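Long-range contacts in acetyltransferase (Vibrio fischeri, PDB 3JVN), which probably transfers an acyl group, acetyl from acetyl-CoA in most of its GNAT relatives, to an acceptor that is not known here: residues P3-R7 with Q108-R112; C15-M20 with I67-I71; E55-Y59 with I71-F75. All blocks are in the same frame, centred on the assembly; numbering follows the deposited sequence.

Contact 1 (P3-R7 with Q108-R112). With SO4 (sulfate ion), chain B.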
loop_
_atom_site.group_PDB
_atom_site.type_symbol
_atom_site.label_atom_id
_atom_site.label_comp_id
_atom_site.label_asym_id
_atom_site.label_seq_id
_atom_site.Cartn_x
_atom_site.Cartn_y
_atom_site.Cartn_z
ATOM N N PRO A 3 -2.161 31.700 -8.535
ATOM C CA PRO A 3 -3.256 30.805 -8.993
ATOM C C PRO A 3 -4.086 30.298 -7.813
ATOM O O PRO A 3 -3.536 29.855 -6.808
ATOM C CB PRO A 3 -2.600 29.638 -9.719
ATOM C CG PRO A 3 -1.248 30.242 -10.128
ATOM C CD PRO A 3 -0.857 31.153 -8.953
ATOM N N VAL A 4 -5.409 30.353 -7.950
ATOM C CA VAL A 4 -6.328 29.897 -6.899
ATOM C C VAL A 4 -6.644 28.389 -6.990
ATOM O O VAL A 4 -7.217 27.926 -7.982
ATOM C CB VAL A 4 -7.676 30.671 -6.967
ATOM C CG1 VAL A 4 -8.572 30.283 -5.791
ATOM C CG2 VAL A 4 -7.413 32.166 -6.986
ATOM N N ILE A 5 -6.288 27.626 -5.959
ATOM C CA ILE A 5 -6.562 26.192 -5.963
ATOM C C ILE A 5 -7.905 25.902 -5.299
ATOM O O ILE A 5 -8.191 26.391 -4.201
ATOM C CB ILE A 5 -5.449 25.391 -5.237
ATOM C CG1 ILE A 5 -4.164 25.396 -6.068
ATOM C CG2 ILE A 5 -5.892 23.951 -5.029
ATOM C CD1 ILE A 5 -3.525 26.750 -6.204
ATOM N N ARG A 6 -8.731 25.111 -5.976
ATOM C CA ARG A 6 -10.052 24.765 -5.458
ATOM C C ARG A 6 -10.551 23.402 -5.908
ATOM O O ARG A 6 -10.015 22.806 -6.840
ATOM C CB ARG A 6 -11.076 25.824 -5.876
ATOM C CG ARG A 6 -10.945 26.290 -7.313
ATOM C CD ARG A 6 -12.207 27.009 -7.808
ATOM N NE ARG A 6 -13.138 26.069 -8.433
ATOM C CZ ARG A 6 -13.378 25.994 -9.744
ATOM N NH1 ARG A 6 -14.232 25.096 -10.214
ATOM N NH2 ARG A 6 -12.788 26.833 -10.584
ATOM N N ARG A 7 -11.576 22.904 -5.227
ATOM C CA ARG A 7 -12.153 21.622 -5.587
ATOM C C ARG A 7 -12.934 21.856 -6.877
ATOM O O ARG A 7 -13.642 22.855 -7.018
ATOM C CB ARG A 7 -13.103 21.124 -4.498
ATOM C CG ARG A 7 -14.369 21.931 -4.392
ATOM C CD ARG A 7 -15.456 21.174 -3.669
ATOM N NE ARG A 7 -15.580 21.548 -2.264
ATOM C CZ ARG A 7 -14.703 21.244 -1.314
ATOM N NH1 ARG A 7 -14.921 21.634 -0.067
ATOM N NH2 ARG A 7 -13.611 20.547 -1.607
ATOM N N GLN A 108 1.377 23.564 -5.285
ATOM C CA GLN A 108 0.148 24.026 -4.654
ATOM C C GLN A 108 -1.016 23.060 -4.899
ATOM O O GLN A 108 -2.019 23.101 -4.183
ATOM C CB GLN A 108 -0.194 25.450 -5.112
ATOM C CG GLN A 108 -0.064 25.690 -6.595
ATOM C CD GLN A 108 -0.073 27.169 -6.952
ATOM O OE1 GLN A 108 0.726 27.952 -6.432
ATOM N NE2 GLN A 108 -0.967 27.555 -7.856
ATOM N N LEU A 109 -0.874 22.187 -5.897
ATOM C CA LEU A 109 -1.900 21.186 -6.194
ATOM C C LEU A 109 -1.623 19.946 -5.338
ATOM O O LEU A 109 -2.531 19.378 -4.740
ATOM C CB LEU A 109 -1.885 20.814 -7.680
ATOM C CG LEU A 109 -2.457 21.834 -8.670
ATOM C CD1 LEU A 109 -2.174 21.379 -10.087
ATOM C CD2 LEU A 109 -3.948 21.992 -8.455
HETATM N N MSE A 110 -0.361 19.531 -5.286
HETATM C CA MSE A 110 0.034 18.384 -4.479
HETATM C C MSE A 110 -0.190 18.738 -3.015
HETATM O O MSE A 110 -0.452 17.871 -2.181
HETATM C CB MSE A 110 1.518 18.065 -4.686
HETATM C CG MSE A 110 1.838 17.199 -5.911
HETATM SE SE MSE A 110 1.173 15.360 -5.729
HETATM C CE MSE A 110 1.432 15.170 -3.806
HETATM N N MSE A 111 -0.066 20.029 -2.721
HETATM C CA MSE A 111 -0.233 20.556 -1.371
HETATM C C MSE A 111 -1.686 20.440 -0.931
HETATM O O MSE A 111 -1.985 20.109 0.221
HETATM C CB MSE A 111 0.192 22.028 -1.333
HETATM C CG MSE A 111 1.129 22.391 -0.181
HETATM SE SE MSE A 111 2.891 21.565 -0.340
HETATM C CE MSE A 111 2.565 19.939 0.669
ATOM N N ARG A 112 -2.588 20.733 -1.860
ATOM C CA ARG A 112 -4.011 20.672 -1.582
ATOM C C ARG A 112 -4.466 19.226 -1.349
ATOM O O ARG A 112 -5.031 18.909 -0.301
ATOM C CB ARG A 112 -4.799 21.278 -2.747
ATOM C CG ARG A 112 -6.301 21.331 -2.514
ATOM C CD ARG A 112 -6.665 22.346 -1.430
ATOM N NE ARG A 112 -8.075 22.283 -1.043
ATOM C CZ ARG A 112 -8.655 21.209 -0.505
ATOM N NH1 ARG A 112 -7.952 20.098 -0.285
ATOM N NH2 ARG A 112 -9.940 21.244 -0.183
HETATM S S SO4 B . -11.441 24.158 -1.565
HETATM O O1 SO4 B . -12.364 23.890 -2.692
HETATM O O2 SO4 B . -11.659 23.154 -0.509
HETATM O O3 SO4 B . -11.727 25.497 -1.015
HETATM O O4 SO4 B . -10.037 24.106 -2.036
#

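Contact 2 (C15-M20 with I67-I71)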
loop_
_atom_site.group_PDB
_atom_site.type_symbol
_atom_site.label_atom_id
_atom_site.label_comp_id
_atom_site.label_asym_id
_atom_site.label_seq_id
_atom_site.Cartn_x
_atom_site.Cartn_y
_atom_site.Cartn_z
ATOM N N CYS A 15 -13.892 21.862 -19.501
ATOM C CA CYS A 15 -12.471 22.229 -19.532
ATOM C C CYS A 15 -11.611 20.998 -19.303
ATOM O O CYS A 15 -10.634 20.745 -20.017
ATOM C CB CYS A 15 -12.153 23.233 -18.426
ATOM S SG CYS A 15 -13.363 24.553 -18.276
ATOM N N LEU A 16 -11.985 20.236 -18.284
ATOM C CA LEU A 16 -11.253 19.038 -17.935
ATOM C C LEU A 16 -11.097 18.056 -19.095
ATOM O O LEU A 16 -10.026 17.485 -19.259
ATOM C CB LEU A 16 -11.900 18.396 -16.699
ATOM C CG LEU A 16 -11.825 19.352 -15.489
ATOM C CD1 LEU A 16 -12.414 18.717 -14.238
ATOM C CD2 LEU A 16 -10.358 19.730 -15.241
ATOM N N ASN A 17 -12.140 17.864 -19.904
ATOM C CA ASN A 17 -12.038 16.960 -21.057
ATOM C C ASN A 17 -10.836 17.346 -21.924
ATOM O O ASN A 17 -10.066 16.484 -22.353
ATOM C CB ASN A 17 -13.310 16.998 -21.913
ATOM C CG ASN A 17 -14.442 16.194 -21.308
ATOM O OD1 ASN A 17 -14.208 15.257 -20.545
ATOM N ND2 ASN A 17 -15.672 16.536 -21.661
ATOM N N SER A 18 -10.682 18.650 -22.150
ATOM C CA SER A 18 -9.594 19.216 -22.945
ATOM C C SER A 18 -8.222 19.085 -22.296
ATOM O O SER A 18 -7.267 18.714 -22.957
ATOM C CB SER A 18 -9.883 20.693 -23.231
ATOM O OG SER A 18 -8.758 21.321 -23.806
ATOM N N LEU A 19 -8.118 19.405 -21.013
ATOM C CA LEU A 19 -6.838 19.301 -20.313
ATOM C C LEU A 19 -6.495 17.827 -20.093
ATOM O O LEU A 19 -5.322 17.451 -20.049
ATOM C CB LEU A 19 -6.889 20.027 -18.959
ATOM C CG LEU A 19 -7.221 21.523 -18.949
ATOM C CD1 LEU A 19 -7.524 21.989 -17.526
ATOM C CD2 LEU A 19 -6.077 22.303 -19.538
HETATM N N MSE A 20 -7.524 16.996 -19.944
HETATM C CA MSE A 20 -7.332 15.564 -19.747
HETATM C C MSE A 20 -6.794 15.021 -21.069
HETATM O O MSE A 20 -5.980 14.099 -21.090
HETATM C CB MSE A 20 -8.669 14.895 -19.389
HETATM C CG MSE A 20 -8.585 13.404 -19.014
HETATM SE SE MSE A 20 -7.734 13.023 -17.284
HETATM C CE MSE A 20 -8.959 13.995 -16.137
ATOM N N ILE A 67 -9.002 27.621 -16.051
ATOM C CA ILE A 67 -8.333 26.548 -15.331
ATOM C C ILE A 67 -7.029 26.200 -16.040
ATOM O O ILE A 67 -7.043 25.696 -17.167
ATOM C CB ILE A 67 -9.222 25.296 -15.268
ATOM C CG1 ILE A 67 -10.560 25.662 -14.625
ATOM C CG2 ILE A 67 -8.516 24.201 -14.495
ATOM C CD1 ILE A 67 -11.601 24.576 -14.681
ATOM N N ILE A 68 -5.903 26.477 -15.385
ATOM C CA ILE A 68 -4.601 26.196 -15.977
ATOM C C ILE A 68 -3.947 24.940 -15.417
ATOM O O ILE A 68 -2.787 24.643 -15.713
ATOM C CB ILE A 68 -3.629 27.413 -15.820
ATOM C CG1 ILE A 68 -3.666 27.967 -14.381
ATOM C CG2 ILE A 68 -3.990 28.502 -16.827
ATOM C CD1 ILE A 68 -2.851 27.172 -13.386
ATOM N N GLY A 69 -4.700 24.190 -14.619
ATOM C CA GLY A 69 -4.158 22.970 -14.054
ATOM C C GLY A 69 -5.128 22.220 -13.164
ATOM O O GLY A 69 -6.118 22.773 -12.696
ATOM N N PHE A 70 -4.845 20.942 -12.942
ATOM C CA PHE A 70 -5.679 20.111 -12.086
ATOM C C PHE A 70 -4.860 18.918 -11.586
ATOM O O PHE A 70 -3.783 18.615 -12.106
ATOM C CB PHE A 70 -6.924 19.614 -12.846
ATOM C CG PHE A 70 -6.623 18.596 -13.908
ATOM C CD1 PHE A 70 -6.121 18.985 -15.152
ATOM C CD2 PHE A 70 -6.770 17.240 -13.641
ATOM C CE1 PHE A 70 -5.761 18.029 -16.109
ATOM C CE2 PHE A 70 -6.414 16.283 -14.585
ATOM C CZ PHE A 70 -5.909 16.676 -15.818
ATOM N N ILE A 71 -5.370 18.262 -10.554
ATOM C CA ILE A 71 -4.719 17.095 -9.986
ATOM C C ILE A 71 -5.873 16.173 -9.637
ATOM O O ILE A 71 -6.973 16.641 -9.342
ATOM C CB ILE A 71 -3.854 17.450 -8.726
ATOM C CG1 ILE A 71 -3.121 16.184 -8.235
ATOM C CG2 ILE A 71 -4.716 18.090 -7.651
ATOM C CD1 ILE A 71 -2.087 16.449 -7.161
#

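Contact 3 (E55-Y59 with I71-F75)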
loop_
_atom_site.group_PDB
_atom_site.type_symbol
_atom_site.label_atom_id
_atom_site.label_comp_id
_atom_site.label_asym_id
_atom_site.label_seq_id
_atom_site.Cartn_x
_atom_site.Cartn_y
_atom_site.Cartn_z
ATOM N N GLU A 55 -15.502 8.896 -3.148
ATOM C CA GLU A 55 -14.145 8.543 -2.720
ATOM C C GLU A 55 -13.083 9.218 -3.600
ATOM O O GLU A 55 -11.881 9.007 -3.391
ATOM C CB GLU A 55 -13.937 7.024 -2.791
ATOM C CG GLU A 55 -14.875 6.166 -1.936
ATOM C CD GLU A 55 -14.948 6.601 -0.471
ATOM O OE1 GLU A 55 -14.033 7.303 0.002
ATOM O OE2 GLU A 55 -15.928 6.235 0.208
ATOM N N CYS A 56 -13.520 10.028 -4.569
ATOM C CA CYS A 56 -12.599 10.706 -5.485
ATOM C C CYS A 56 -12.353 12.187 -5.219
ATOM O O CYS A 56 -13.169 12.879 -4.617
ATOM C CB CYS A 56 -13.082 10.549 -6.931
ATOM S SG CYS A 56 -12.935 8.876 -7.594
HETATM N N MSE A 57 -11.214 12.672 -5.693
HETATM C CA MSE A 57 -10.854 14.068 -5.520
HETATM C C MSE A 57 -10.299 14.679 -6.795
HETATM O O MSE A 57 -9.554 14.044 -7.529
HETATM C CB MSE A 57 -9.809 14.200 -4.413
HETATM C CG MSE A 57 -10.309 13.814 -3.047
HETATM SE SE MSE A 57 -8.898 13.236 -1.867
HETATM C CE MSE A 57 -8.072 14.962 -1.521
ATOM N N VAL A 58 -10.674 15.920 -7.056
ATOM C CA VAL A 58 -10.154 16.608 -8.217
ATOM C C VAL A 58 -10.037 18.088 -7.904
ATOM O O VAL A 58 -11.033 18.763 -7.691
ATOM C CB VAL A 58 -11.036 16.378 -9.478
ATOM C CG1 VAL A 58 -12.502 16.559 -9.138
ATOM C CG2 VAL A 58 -10.621 17.336 -10.562
ATOM N N TYR A 59 -8.809 18.588 -7.837
ATOM C CA TYR A 59 -8.614 20.002 -7.576
ATOM C C TYR A 59 -8.067 20.670 -8.821
ATOM O O TYR A 59 -7.361 20.041 -9.610
ATOM C CB TYR A 59 -7.664 20.200 -6.403
ATOM C CG TYR A 59 -8.194 19.603 -5.132
ATOM C CD1 TYR A 59 -9.199 20.246 -4.398
ATOM C CD2 TYR A 59 -7.699 18.398 -4.657
ATOM C CE1 TYR A 59 -9.690 19.691 -3.221
ATOM C CE2 TYR A 59 -8.181 17.844 -3.486
ATOM C CZ TYR A 59 -9.165 18.488 -2.769
ATOM O OH TYR A 59 -9.616 17.940 -1.591
ATOM N N ILE A 71 -5.370 18.262 -10.554
ATOM C CA ILE A 71 -4.719 17.095 -9.986
ATOM C C ILE A 71 -5.873 16.173 -9.637
ATOM O O ILE A 71 -6.973 16.641 -9.342
ATOM C CB ILE A 71 -3.854 17.450 -8.726
ATOM C CG1 ILE A 71 -3.121 16.184 -8.235
ATOM C CG2 ILE A 71 -4.716 18.090 -7.651
ATOM C CD1 ILE A 71 -2.087 16.449 -7.161
ATOM N N THR A 72 -5.622 14.866 -9.686
ATOM C CA THR A 72 -6.664 13.882 -9.428
ATOM C C THR A 72 -6.199 12.764 -8.502
ATOM O O THR A 72 -5.114 12.221 -8.697
ATOM C CB THR A 72 -7.182 13.303 -10.792
ATOM O OG1 THR A 72 -8.596 13.061 -10.722
ATOM C CG2 THR A 72 -6.471 12.016 -11.134
ATOM N N GLY A 73 -7.017 12.414 -7.505
ATOM C CA GLY A 73 -6.647 11.353 -6.577
ATOM C C GLY A 73 -7.853 10.639 -5.980
ATOM O O GLY A 73 -8.953 11.199 -5.978
ATOM N N HIS A 74 -7.676 9.409 -5.486
ATOM C CA HIS A 74 -8.797 8.673 -4.886
ATOM C C HIS A 74 -8.445 7.897 -3.620
ATOM O O HIS A 74 -7.332 7.408 -3.484
ATOM C CB HIS A 74 -9.430 7.704 -5.905
ATOM C CG HIS A 74 -8.611 6.476 -6.198
ATOM N ND1 HIS A 74 -7.490 6.499 -7.000
ATOM C CD2 HIS A 74 -8.791 5.180 -5.845
ATOM C CE1 HIS A 74 -7.017 5.273 -7.132
ATOM N NE2 HIS A 74 -7.787 4.451 -6.442
ATOM N N PHE A 75 -9.399 7.804 -2.694
ATOM C CA PHE A 75 -9.195 7.054 -1.452
ATOM C C PHE A 75 -9.310 5.565 -1.775
ATOM O O PHE A 75 -10.043 5.165 -2.691
ATOM C CB PHE A 75 -10.260 7.413 -0.394
ATOM C CG PHE A 75 -10.092 8.782 0.209
ATOM C CD1 PHE A 75 -8.889 9.140 0.821
ATOM C CD2 PHE A 75 -11.133 9.715 0.158
ATOM C CE1 PHE A 75 -8.710 10.404 1.383
ATOM C CE2 PHE A 75 -10.980 10.989 0.714
ATOM C CZ PHE A 75 -9.753 11.338 1.330
#

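Contact 1 (P3-R7 with Q108-R112)
Ile5 points its side chain from edge strand 4-7 of the GNAT sheet onto helix 105-118, which lies over one face of that sheet, and each of its branches meets a different helix residue. A chi1 of -71° sets CG1 beside the backbone N and CG2 anti to it; chi2 (66°) then turns CD1 to Gln108, where it rests 3.6 Å from Gln108 CG. Ile5 CG1 lies 4.2 Å from Leu109 CD2, while Ile5 CG2 rests on Arg112 CG (3.7 Å). A beta-branched isoleucine suits a place that must touch three residues at once. The side chains of Gln108 and Pro3 cross at about a right angle, the amide end lying near Pro3 CB.

Arg112 leaves the helix with CG anti to its N and bends at chi2 (69°). Its methylenes slide past Ile5 in the opposite direction and bring the guanidinium to a sulfate ion, probably from the crystallisation liquor. Arg7, likewise at this anion, brings its guanidinium near that of Arg112. The CB of Arg6 points away from the helix, and its guanidinium forms salt bridges to Asp12 and Glu62. The sulfate sits at the edge of the Arg112 guanidinium, sulfur in plane, and takes two bonds, NE to O4 (2.9 Å) and NH2 to O2 (2.6 Å). The Arg7 guanidinium instead turns a face to it, with O1 3.7 Å above the plane, and Arg7 N donates to that same O1 at 2.8 Å.

Contact 2 (C15-M20 with I67-I71)
Phe70 is the large bump on strand 67-71, and three residues of helix 13-30 close round its ring, each from an oblique direction. Leu16 CD2 lies near the root of the ring, 4.1 Å from Phe70 CG, and Leu19 CB packs against Phe70 CE1 at 3.7 Å. Met20, present as selenomethionine and bent at chi2 and chi3, hooks round so that its CE meets Phe70 CE2 at 3.8 Å. This is a Met-aromatic contact, with the selenium 5.4 Å from the ring centroid and oblique to the ring, 67° off its normal. The long unbranched chain can bend round the ring in this way.

At the start of the strand Ile67 enters between Cys15 and Leu19. Its CD1 reaches Cys15 SG (4.0 Å), and its CG2 meets Leu19 CD1 (3.9 Å), so Leu19 fills the angle between Ile67 and Phe70. Ile67 and Phe70, three residues apart, can both face the helix because Ile68 and Gly69 together oppose Ala61 in a classic beta bulge that shifts the alternation.

Helix and strand cross at 76°. Tyr95 of strand 86-96 and Val60 of strand 56-62 flank Phe70, while on the other face of the sheet Ile68 and Ile71 pack against helix 105-118.

Contact 3 (E55-Y59 with I71-F75)
Residues Glu55 to Tyr59 and Ile71 to Phe75 run antiparallel at 162°, with Met57-Gly73 and Tyr59-Ile71 as hydrogen-bonded pairs. Met57 N donates to Gly73 O at 2.7 Å and Gly73 N returns a bond to Met57 O at 3.0 Å; the latter oxygen also receives a weak bond from Thr72 OG1. At the far end Phe75 N reaches Glu55 O (2.8 Å, 172° at the hydrogen).

Met57, a selenomethionine, faces a glycine. Its chi1 (-65°) and nearly extended chi2 carry the selenium to Phe75, 4.2 Å from the ring centroid in an oblique position, a Met-aromatic contact. The bend at chi3 turns CE to the edge of the Tyr59 ring, in plane. Tyr59 CB meets Ile71 CG2 at 3.8 Å.

The strands form the hairpin of 56-62 and 67-79 in the GNAT sheet. On helix 105-118 Met57 and Tyr59 pack on Glu116, Tyr59 also on Arg112, and Phe75 on Leu117; tyrosine suits a buried ring that ends at charged groups. On the opposite face Cys56 SG touches His74 CB (4.1 Å), and Tyr50 of helix 47-52 covers both. His74 ND1 is hydrogen-bonded to Asp92. Glu55 and Cys56 also pack on Thr81 and Val82 of the second subunit.

All three contacts attach to one sheet, their centres 12 to 13 Å apart: contact 1 puts a helix over one face, contact 2 a helix over the other, and contact 3 joins two inner strands. Ile71 belongs to contacts 2 and 3, and its CD1 meets Met110 SE of contact 1 at 3.7 Å. Contacts 2 and 3 also meet where Phe70 CB approaches Tyr59 O (3.3 Å). Tyr59 OH lies 3.0 Å from Arg112 NH1, and its side chain is about 5 Å from the sulfate. That anion sits near strand 4-7, whereas in GNAT enzymes coenzyme A usually binds in the cleft where the strands corresponding to 86-96 and 124-127 splay apart.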